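Local coordinates for protein pyruvate kinase (Pyrobaculum aerophilum, PDB 3QTG) that catalyses the last step of glycolysis, the transfer of a phosphoryl group from phosphoenolpyruvate to ADP that yields pyruvate and ATP, at residues 426-431 and 446-451; 138-143 and 168-173. All blocks are in the same frame, centred on the assembly; numbering follows the deposited sequence.

The two contacts belong to different domains and lie on opposite sides of the chain's centre, their centres about 54 Å apart and their nearest atoms about 35 Å apart. Contact 2 comes first in the sequence, in the small beta domain inserted between barrel strands 76-80 and 199-202, the lid over the active-site cleft of pyruvate kinases. Contact 1 belongs to the C-terminal alpha/beta domain and has a sulfate beside it. Neither includes residues inferred to bind substrate, ATP or metal. Contact 1 pairs two tyrosines at a helix start, whereas contact 2 is a single surface salt bridge where the lid chain turns back toward the barrel.

Contact 1. Residues 426-431 and 446-451; sequences ENYEEG and ATYGIR. With SO4 (sulfate ion), chain C.
An aromatic helix-to-strand contact in the C-terminal alpha/beta domain sets Y428, in the first turn of helix 428-439, against Y448 of strand 444-448. Y428 CB stands over the centre of the Y448 ring, 3.4 Å from its centroid, a CH-pi contact. The two rings lie nearly parallel, 15° between planes, but slid apart with centroids 4.8 Å from each other, and Y428 CD2 touches Y448 CB at 3.5 Å. Y448 has CG between its backbone N and carbonyl carbon (chi1 66°), which turns the ring flat beneath the helix start. At its far edge Y448 OH donates to E429 OE1, modelled at 2.4 Å, a doubtful length; the carboxylate stands 66° from the ring plane. N427 caps the helix, its OD1 accepting from E430 N at 2.8 Å. Y428 OH donates to O1 of a sulfate probably from the crystallisation liquor, a bond less certain because the hydroxyl is modelled too close to I450. The ion is also hydrogen-bonded by S381 OG and backbone N of M382, S383, T385 and L386, consistent with the loop that holds an effector phosphate in related pyruvate kinases. K458 of a second subunit packs on Y448. Helix 428-439 is the crossover from strand 418-422 to strand 444-448, which runs between parallel strand 376-380 and antiparallel strand 455-460.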
loop_
_atom_site.group_PDB
_atom_site.type_symbol
_atom_site.label_atom_id
_atom_site.label_comp_id
_atom_site.label_asym_id
_atom_site.label_seq_id
_atom_site.Cartn_x
_atom_site.Cartn_y
_atom_site.Cartn_z
ATOM N N GLU A 426 -18.470 24.600 -31.988
ATOM C CA GLU A 426 -19.921 24.408 -32.065
ATOM C C GLU A 426 -20.394 23.389 -31.045
ATOM O O GLU A 426 -21.541 23.428 -30.589
ATOM C CB GLU A 426 -20.346 24.000 -33.485
ATOM C CG GLU A 426 -21.754 24.501 -33.913
ATOM C CD GLU A 426 -22.104 25.894 -33.359
ATOM O OE1 GLU A 426 -21.504 26.898 -33.819
ATOM O OE2 GLU A 426 -22.977 25.979 -32.456
ATOM N N ASN A 427 -19.481 22.493 -30.680
ATOM C CA ASN A 427 -19.773 21.381 -29.801
ATOM C C ASN A 427 -18.453 20.843 -29.255
ATOM O O ASN A 427 -17.373 21.296 -29.660
ATOM C CB ASN A 427 -20.540 20.297 -30.573
ATOM C CG ASN A 427 -19.809 19.843 -31.834
ATOM O OD1 ASN A 427 -18.633 19.498 -31.791
ATOM N ND2 ASN A 427 -20.512 19.832 -32.960
ATOM N N TYR A 428 -18.547 19.866 -28.359
ATOM C CA TYR A 428 -17.394 19.332 -27.662
ATOM C C TYR A 428 -16.410 18.690 -28.616
ATOM O O TYR A 428 -15.217 18.985 -28.549
ATOM C CB TYR A 428 -17.832 18.297 -26.649
ATOM C CG TYR A 428 -18.246 18.874 -25.328
ATOM C CD1 TYR A 428 -19.560 18.766 -24.895
ATOM C CD2 TYR A 428 -17.326 19.534 -24.509
ATOM C CE1 TYR A 428 -19.951 19.287 -23.673
ATOM C CE2 TYR A 428 -17.709 20.057 -23.275
ATOM C CZ TYR A 428 -19.022 19.923 -22.869
ATOM O OH TYR A 428 -19.432 20.441 -21.676
ATOM N N GLU A 429 -16.926 17.834 -29.505
ATOM C CA GLU A 429 -16.097 17.072 -30.424
ATOM C C GLU A 429 -15.283 17.976 -31.346
ATOM O O GLU A 429 -14.103 17.732 -31.550
ATOM C CB GLU A 429 -16.908 16.005 -31.193
ATOM C CG GLU A 429 -16.078 14.745 -31.562
ATOM C CD GLU A 429 -15.805 13.796 -30.370
ATOM O OE1 GLU A 429 -16.784 13.294 -29.777
ATOM O OE2 GLU A 429 -14.614 13.539 -30.027
ATOM N N GLU A 430 -15.899 19.041 -31.857
ATOM C CA GLU A 430 -15.193 20.018 -32.696
ATOM C C GLU A 430 -14.168 20.820 -31.862
ATOM O O GLU A 430 -13.032 21.053 -32.297
ATOM C CB GLU A 430 -16.209 20.923 -33.410
ATOM C CG GLU A 430 -15.664 22.239 -33.975
ATOM C CD GLU A 430 -16.754 23.127 -34.593
ATOM O OE1 GLU A 430 -17.509 22.625 -35.468
ATOM O OE2 GLU A 430 -16.851 24.323 -34.217
ATOM N N GLY A 431 -14.569 21.209 -30.652
ATOM C CA GLY A 431 -13.668 21.875 -29.732
ATOM C C GLY A 431 -12.423 21.068 -29.423
ATOM O O GLY A 431 -11.304 21.577 -29.518
ATOM N N ALA A 446 -6.379 13.658 -24.100
ATOM C CA ALA A 446 -7.323 14.732 -24.384
ATOM C C ALA A 446 -8.753 14.314 -24.040
ATOM O O ALA A 446 -9.185 13.257 -24.452
ATOM C CB ALA A 446 -7.222 15.143 -25.855
ATOM N N THR A 447 -9.477 15.148 -23.284
ATOM C CA THR A 447 -10.863 14.843 -22.870
ATOM C C THR A 447 -11.873 15.968 -22.943
ATOM O O THR A 447 -11.536 17.146 -22.922
ATOM C CB THR A 447 -11.007 14.460 -21.363
ATOM O OG1 THR A 447 -9.902 14.959 -20.590
ATOM C CG2 THR A 447 -11.188 13.039 -21.182
ATOM N N TYR A 448 -13.132 15.562 -22.955
ATOM C CA TYR A 448 -14.238 16.392 -22.512
ATOM C C TYR A 448 -15.273 15.494 -21.818
ATOM O O TYR A 448 -15.275 14.257 -21.994
ATOM C CB TYR A 448 -14.872 17.182 -23.679
ATOM C CG TYR A 448 -15.552 16.326 -24.723
ATOM C CD1 TYR A 448 -16.793 15.750 -24.468
ATOM C CD2 TYR A 448 -14.958 16.093 -25.964
ATOM C CE1 TYR A 448 -17.429 14.950 -25.403
ATOM C CE2 TYR A 448 -15.591 15.302 -26.919
ATOM C CZ TYR A 448 -16.832 14.738 -26.621
ATOM O OH TYR A 448 -17.484 13.933 -27.519
ATOM N N GLY A 449 -16.154 16.116 -21.035
ATOM C CA GLY A 449 -17.295 15.392 -20.521
ATOM C C GLY A 449 -18.127 16.147 -19.522
ATOM O O GLY A 449 -17.586 16.768 -18.609
ATOM N N ILE A 450 -19.446 16.078 -19.692
ATOM C CA ILE A 450 -20.387 16.690 -18.750
ATOM C C ILE A 450 -21.233 15.639 -18.071
ATOM O O ILE A 450 -21.444 14.556 -18.630
ATOM C CB ILE A 450 -21.337 17.733 -19.410
ATOM C CG1 ILE A 450 -22.033 17.179 -20.654
ATOM C CG2 ILE A 450 -20.599 18.992 -19.738
ATOM C CD1 ILE A 450 -23.500 16.887 -20.443
ATOM N N ARG A 451 -21.715 15.971 -16.870
ATOM C CA ARG A 451 -22.628 15.110 -16.123
ATOM C C ARG A 451 -23.781 14.617 -17.003
ATOM O O ARG A 451 -24.433 15.406 -17.699
ATOM C CB ARG A 451 -23.189 15.842 -14.914
ATOM C CG ARG A 451 -23.551 14.894 -13.797
ATOM C CD ARG A 451 -24.608 15.471 -12.877
ATOM N NE ARG A 451 -24.760 14.630 -11.688
ATOM C CZ ARG A 451 -25.208 13.370 -11.687
ATOM N NH1 ARG A 451 -25.575 12.765 -12.818
ATOM N NH2 ARG A 451 -25.291 12.704 -10.538
HETATM S S SO4 C . -17.536 21.489 -18.645
HETATM O O1 SO4 C . -17.627 21.597 -20.084
HETATM O O2 SO4 C . -17.832 22.805 -18.063
HETATM O O3 SO4 C . -16.190 21.083 -18.242
HETATM O O4 SO4 C . -18.476 20.512 -18.096
#

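Contact 2. Residues 138-143 and 168-173; sequences RLRLKV and VVEGKD
R140 and E170 meet through differently shaped chains: the arginine bends at its third torsion (chi3 90°), turning the guanidinium across toward E170, whereas the glutamate has CG anti to the backbone N and runs on extended, carrying its carboxylate out to meet it. The result is a surface salt bridge in the small beta domain inserted into the TIM barrel, between strand 139-146 and the turn after edge strand 167-169. Strand 131-134 runs between these two, and R140 and E170 both lie on V131, so the pair reaches over a strand rather than joining neighbours; their CA atoms are 9.2 Å apart. A type II beta turn from V169 to K172, closed by K172 N to V169 O at 2.9 Å, places E170 at its first corner and G171 at its second, where positive phi suits glycine. Beyond it, D173 bonds to T233 and G235, tying the returning chain to the barrel, and K172 forms salt bridges with E127 and D130. The stronger partner of R140 is E156, whose OE1 forms a salt bridge with NH1, so the guanidinium is held from two nitrogens. The guanidinium and E170 carboxylate planes are 48° apart. Contact is made by one nitrogen: R140 NH2 gives a bent bond (133° at the hydrogen) to the syn side of E170 OE2 at 2.9 Å, while E170 OE1 stays 3.5 Å from R140 NH2.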
loop_
_atom_site.group_PDB
_atom_site.type_symbol
_atom_site.label_atom_id
_atom_site.label_comp_id
_atom_site.label_asym_id
_atom_site.label_seq_id
_atom_site.Cartn_x
_atom_site.Cartn_y
_atom_site.Cartn_z
ATOM N N ARG A 138 1.098 47.706 16.378
ATOM C CA ARG A 138 2.194 48.480 16.997
ATOM C C ARG A 138 1.861 49.102 18.368
ATOM O O ARG A 138 2.748 49.560 19.097
ATOM C CB ARG A 138 2.657 49.606 16.064
ATOM C CG ARG A 138 3.133 49.146 14.678
ATOM C CD ARG A 138 3.986 50.228 13.984
ATOM N NE ARG A 138 4.249 49.895 12.574
ATOM C CZ ARG A 138 5.300 49.198 12.132
ATOM N NH1 ARG A 138 6.229 48.742 12.975
ATOM N NH2 ARG A 138 5.422 48.952 10.829
ATOM N N LEU A 139 0.581 49.179 18.692
ATOM C CA LEU A 139 0.168 49.626 20.015
ATOM C C LEU A 139 -0.647 48.495 20.589
ATOM O O LEU A 139 -1.708 48.161 20.058
ATOM C CB LEU A 139 -0.633 50.938 19.938
ATOM C CG LEU A 139 -1.090 51.639 21.235
ATOM C CD1 LEU A 139 -0.026 51.649 22.350
ATOM C CD2 LEU A 139 -1.585 53.075 20.944
ATOM N N ARG A 140 -0.126 47.872 21.637
ATOM C CA ARG A 140 -0.838 46.817 22.332
ATOM C C ARG A 140 -1.272 47.340 23.688
ATOM O O ARG A 140 -0.548 48.095 24.331
ATOM C CB ARG A 140 0.035 45.578 22.511
ATOM C CG ARG A 140 0.798 45.183 21.254
ATOM C CD ARG A 140 1.872 44.139 21.541
ATOM N NE ARG A 140 1.315 42.797 21.392
ATOM C CZ ARG A 140 0.958 42.047 22.414
ATOM N NH1 ARG A 140 1.128 42.511 23.624
ATOM N NH2 ARG A 140 0.452 40.845 22.231
ATOM N N LEU A 141 -2.474 46.947 24.096
ATOM C CA LEU A 141 -3.009 47.341 25.389
ATOM C C LEU A 141 -3.572 46.104 26.071
ATOM O O LEU A 141 -4.363 45.376 25.478
ATOM C CB LEU A 141 -4.131 48.391 25.277
ATOM C CG LEU A 141 -4.281 49.705 24.479
ATOM C CD1 LEU A 141 -3.960 51.015 25.278
ATOM C CD2 LEU A 141 -3.691 49.699 23.057
ATOM N N LYS A 142 -3.180 45.903 27.325
ATOM C CA LYS A 142 -3.588 44.732 28.092
ATOM C C LYS A 142 -4.851 45.090 28.887
ATOM O O LYS A 142 -4.814 45.986 29.716
ATOM C CB LYS A 142 -2.472 44.360 29.074
ATOM C CG LYS A 142 -2.073 42.915 29.115
ATOM C CD LYS A 142 -3.220 41.930 29.163
ATOM C CE LYS A 142 -2.658 40.509 29.024
ATOM N NZ LYS A 142 -1.834 40.138 30.211
ATOM N N VAL A 143 -5.948 44.381 28.649
ATOM C CA VAL A 143 -7.228 44.647 29.331
ATOM C C VAL A 143 -7.242 44.222 30.822
ATOM O O VAL A 143 -7.058 43.054 31.166
ATOM C CB VAL A 143 -8.424 44.034 28.562
ATOM C CG1 VAL A 143 -9.758 44.345 29.252
ATOM C CG2 VAL A 143 -8.435 44.531 27.115
ATOM N N VAL A 168 -8.438 45.867 16.711
ATOM C CA VAL A 168 -8.570 44.415 16.637
ATOM C C VAL A 168 -8.273 43.848 18.027
ATOM O O VAL A 168 -7.475 44.413 18.751
ATOM C CB VAL A 168 -7.623 43.849 15.535
ATOM C CG1 VAL A 168 -7.501 42.313 15.609
ATOM C CG2 VAL A 168 -8.113 44.305 14.137
ATOM N N VAL A 169 -8.967 42.776 18.413
ATOM C CA VAL A 169 -8.697 42.107 19.674
ATOM C C VAL A 169 -7.948 40.809 19.325
ATOM O O VAL A 169 -8.499 39.936 18.656
ATOM C CB VAL A 169 -10.003 41.820 20.486
ATOM C CG1 VAL A 169 -9.683 41.205 21.856
ATOM C CG2 VAL A 169 -10.836 43.117 20.692
ATOM N N GLU A 170 -6.686 40.723 19.749
ATOM C CA GLU A 170 -5.819 39.559 19.506
ATOM C C GLU A 170 -6.511 38.240 19.835
ATOM O O GLU A 170 -6.868 37.998 20.987
ATOM C CB GLU A 170 -4.548 39.703 20.337
ATOM C CG GLU A 170 -3.459 38.670 20.065
ATOM C CD GLU A 170 -2.234 38.942 20.907
ATOM O OE1 GLU A 170 -2.305 38.687 22.125
ATOM O OE2 GLU A 170 -1.218 39.430 20.359
ATOM N N GLY A 171 -6.718 37.400 18.816
ATOM C CA GLY A 171 -7.349 36.085 18.983
ATOM C C GLY A 171 -8.857 36.060 19.190
ATOM O O GLY A 171 -9.413 35.006 19.514
ATOM N N LYS A 172 -9.524 37.207 19.011
ATOM C CA LYS A 172 -10.985 37.295 19.137
ATOM C C LYS A 172 -11.618 37.779 17.851
ATOM O O LYS A 172 -11.075 38.633 17.164
ATOM C CB LYS A 172 -11.420 38.230 20.283
ATOM C CG LYS A 172 -10.995 37.815 21.678
ATOM C CD LYS A 172 -11.764 36.615 22.187
ATOM C CE LYS A 172 -11.276 36.225 23.570
ATOM N NZ LYS A 172 -11.928 37.054 24.633
ATOM N N ASP A 173 -12.776 37.220 17.537
ATOM C CA ASP A 173 -13.582 37.651 16.406
ATOM C C ASP A 173 -14.725 38.553 16.854
ATOM O O ASP A 173 -15.329 38.332 17.904
ATOM C CB ASP A 173 -14.181 36.435 15.706
ATOM C CG ASP A 173 -13.138 35.582 15.021
ATOM O OD1 ASP A 173 -13.320 35.334 13.804
ATOM O OD2 ASP A 173 -12.151 35.171 15.683
#